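Local coordinates for AztD protein (PDB 6CMK) that acts as a periplasmic zinc chaperone, binding zinc ions and handing one directly to the solute-binding protein AztC, at residues K252-G257 / F291-L296. Sequence-based numbering, arbitrary orientation.
Sequences KTLPEG and FRLIQL
The contact lies on the rim of a beta propeller, where the loop between two blades packs on the outer edge strand of the second one. Leu254 in the loop faces strand 291-295, and its two methyls go to different residues. CD1 meets the ring of Phe291 obliquely, 4.0 Å from Phe291 CD1, and also nears Phe291 CB. CD2 packs on the base of Leu293, two residues further along the strand, 3.8 Å from Leu293 CB. Leu254 CG is anti to its carbonyl carbon (chi1 -69°), which sends the branch across to the strand. Pro255 extends the apolar patch. The CG-CD side of its ring meets the CD2 methyl of Leu293, with Pro255 CD 3.8 Å from Leu293 CD2. No direct hydrogen bond joins residues 252-257 to residues 291-296. A water bridges the two segments: it lies 2.8 Å from Thr253 OG1 and donates to Phe291 O at 3.1 Å. The same carbonyl oxygen accepts a bond from Arg292 NH1, which sits above the carbonyl plane at 2.8 Å from Phe291 O. A salt bridge to Asp289 also holds this guanidinium. Leu254 and Pro255 further touch Tyr275 and Arg279, respectively. The loop follows strand 244-249 and leads to strand 262-264, the first of its blade, while strand 291-295 is the last and pairs antiparallel with strand 279-283.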
# COMPACT_ATOMS: atom_id res chain seq x y z
N LYS B 252 16.18 -28.18 10.94
CA LYS B 252 16.82 -29.48 11.05
C LYS B 252 15.91 -30.60 10.58
O LYS B 252 16.38 -31.72 10.35
CB LYS B 252 17.24 -29.72 12.50
CG LYS B 252 18.20 -28.66 13.02
CD LYS B 252 19.56 -28.76 12.36
CE LYS B 252 20.36 -29.87 12.99
NZ LYS B 252 21.46 -30.34 12.10
N THR B 253 14.61 -30.32 10.43
CA THR B 253 13.65 -31.26 9.89
C THR B 253 13.70 -31.34 8.37
O THR B 253 13.02 -32.19 7.79
CB THR B 253 12.24 -30.85 10.31
OG1 THR B 253 12.01 -29.48 9.94
CG2 THR B 253 12.08 -31.00 11.82
N LEU B 254 14.48 -30.49 7.71
CA LEU B 254 14.57 -30.56 6.27
C LEU B 254 15.61 -31.60 5.85
O LEU B 254 16.58 -31.85 6.57
CB LEU B 254 14.97 -29.22 5.68
CG LEU B 254 13.92 -28.11 5.77
CD1 LEU B 254 14.56 -26.80 5.36
CD2 LEU B 254 12.73 -28.43 4.88
N PRO B 255 15.42 -32.22 4.68
CA PRO B 255 16.47 -33.09 4.13
C PRO B 255 17.64 -32.25 3.66
O PRO B 255 17.59 -31.02 3.76
CB PRO B 255 15.75 -33.79 2.96
CG PRO B 255 14.72 -32.79 2.52
CD PRO B 255 14.28 -32.06 3.76
N GLU B 256 18.70 -32.88 3.15
CA GLU B 256 19.85 -32.11 2.71
C GLU B 256 19.49 -31.26 1.49
O GLU B 256 18.73 -31.69 0.62
CB GLU B 256 21.05 -33.02 2.40
CG GLU B 256 20.76 -34.29 1.61
CD GLU B 256 21.96 -35.22 1.59
OE1 GLU B 256 22.31 -35.73 0.50
OE2 GLU B 256 22.55 -35.45 2.66
N GLY B 257 20.02 -30.05 1.47
CA GLY B 257 19.78 -29.14 0.37
C GLY B 257 20.05 -27.72 0.81
O GLY B 257 20.38 -27.45 1.96
N PHE B 291 9.85 -23.38 8.43
CA PHE B 291 10.11 -24.02 7.14
C PHE B 291 9.15 -25.17 6.85
O PHE B 291 8.88 -26.01 7.72
CB PHE B 291 11.51 -24.59 7.06
CG PHE B 291 12.60 -23.56 7.12
CD1 PHE B 291 13.20 -23.10 5.96
CD2 PHE B 291 13.05 -23.09 8.33
CE1 PHE B 291 14.22 -22.18 6.01
CE2 PHE B 291 14.07 -22.17 8.39
CZ PHE B 291 14.66 -21.71 7.24
N ARG B 292 8.69 -25.25 5.59
CA ARG B 292 7.96 -26.41 5.10
C ARG B 292 8.47 -26.78 3.71
O ARG B 292 8.64 -25.91 2.85
CB ARG B 292 6.46 -26.14 5.03
CG ARG B 292 5.81 -25.97 6.38
CD ARG B 292 5.75 -27.30 7.12
NE ARG B 292 5.06 -27.20 8.41
CZ ARG B 292 5.65 -26.90 9.56
NH1 ARG B 292 6.96 -26.67 9.62
NH2 ARG B 292 4.93 -26.83 10.67
N LEU B 293 8.66 -28.08 3.50
CA LEU B 293 9.15 -28.62 2.23
C LEU B 293 7.98 -29.06 1.36
O LEU B 293 7.07 -29.74 1.85
CB LEU B 293 10.07 -29.81 2.50
CG LEU B 293 10.68 -30.53 1.29
CD1 LEU B 293 11.86 -29.76 0.76
CD2 LEU B 293 11.08 -31.96 1.66
N ILE B 294 8.01 -28.70 0.08
CA ILE B 294 7.10 -29.27 -0.91
C ILE B 294 7.92 -30.01 -1.96
O ILE B 294 8.85 -29.44 -2.55
CB ILE B 294 6.19 -28.22 -1.57
CG1 ILE B 294 5.30 -27.56 -0.51
CG2 ILE B 294 5.35 -28.87 -2.67
CD1 ILE B 294 4.43 -26.46 -1.04
N GLN B 295 7.56 -31.26 -2.19
CA GLN B 295 8.18 -32.08 -3.23
C GLN B 295 7.41 -31.93 -4.53
O GLN B 295 6.19 -32.14 -4.56
CB GLN B 295 8.20 -33.54 -2.80
CG GLN B 295 8.74 -34.49 -3.86
CD GLN B 295 10.22 -34.31 -4.08
OE1 GLN B 295 11.02 -34.47 -3.15
NE2 GLN B 295 10.60 -33.99 -5.31
N LEU B 296 8.12 -31.55 -5.61
CA LEU B 296 7.47 -31.41 -6.90
C LEU B 296 7.57 -32.73 -7.67
O LEU B 296 8.56 -33.46 -7.52
CB LEU B 296 8.13 -30.31 -7.72
CG LEU B 296 8.27 -28.97 -7.01
CD1 LEU B 296 9.14 -28.04 -7.83
CD2 LEU B 296 6.91 -28.36 -6.74
O HOH W 1 10.61 -28.53 7.68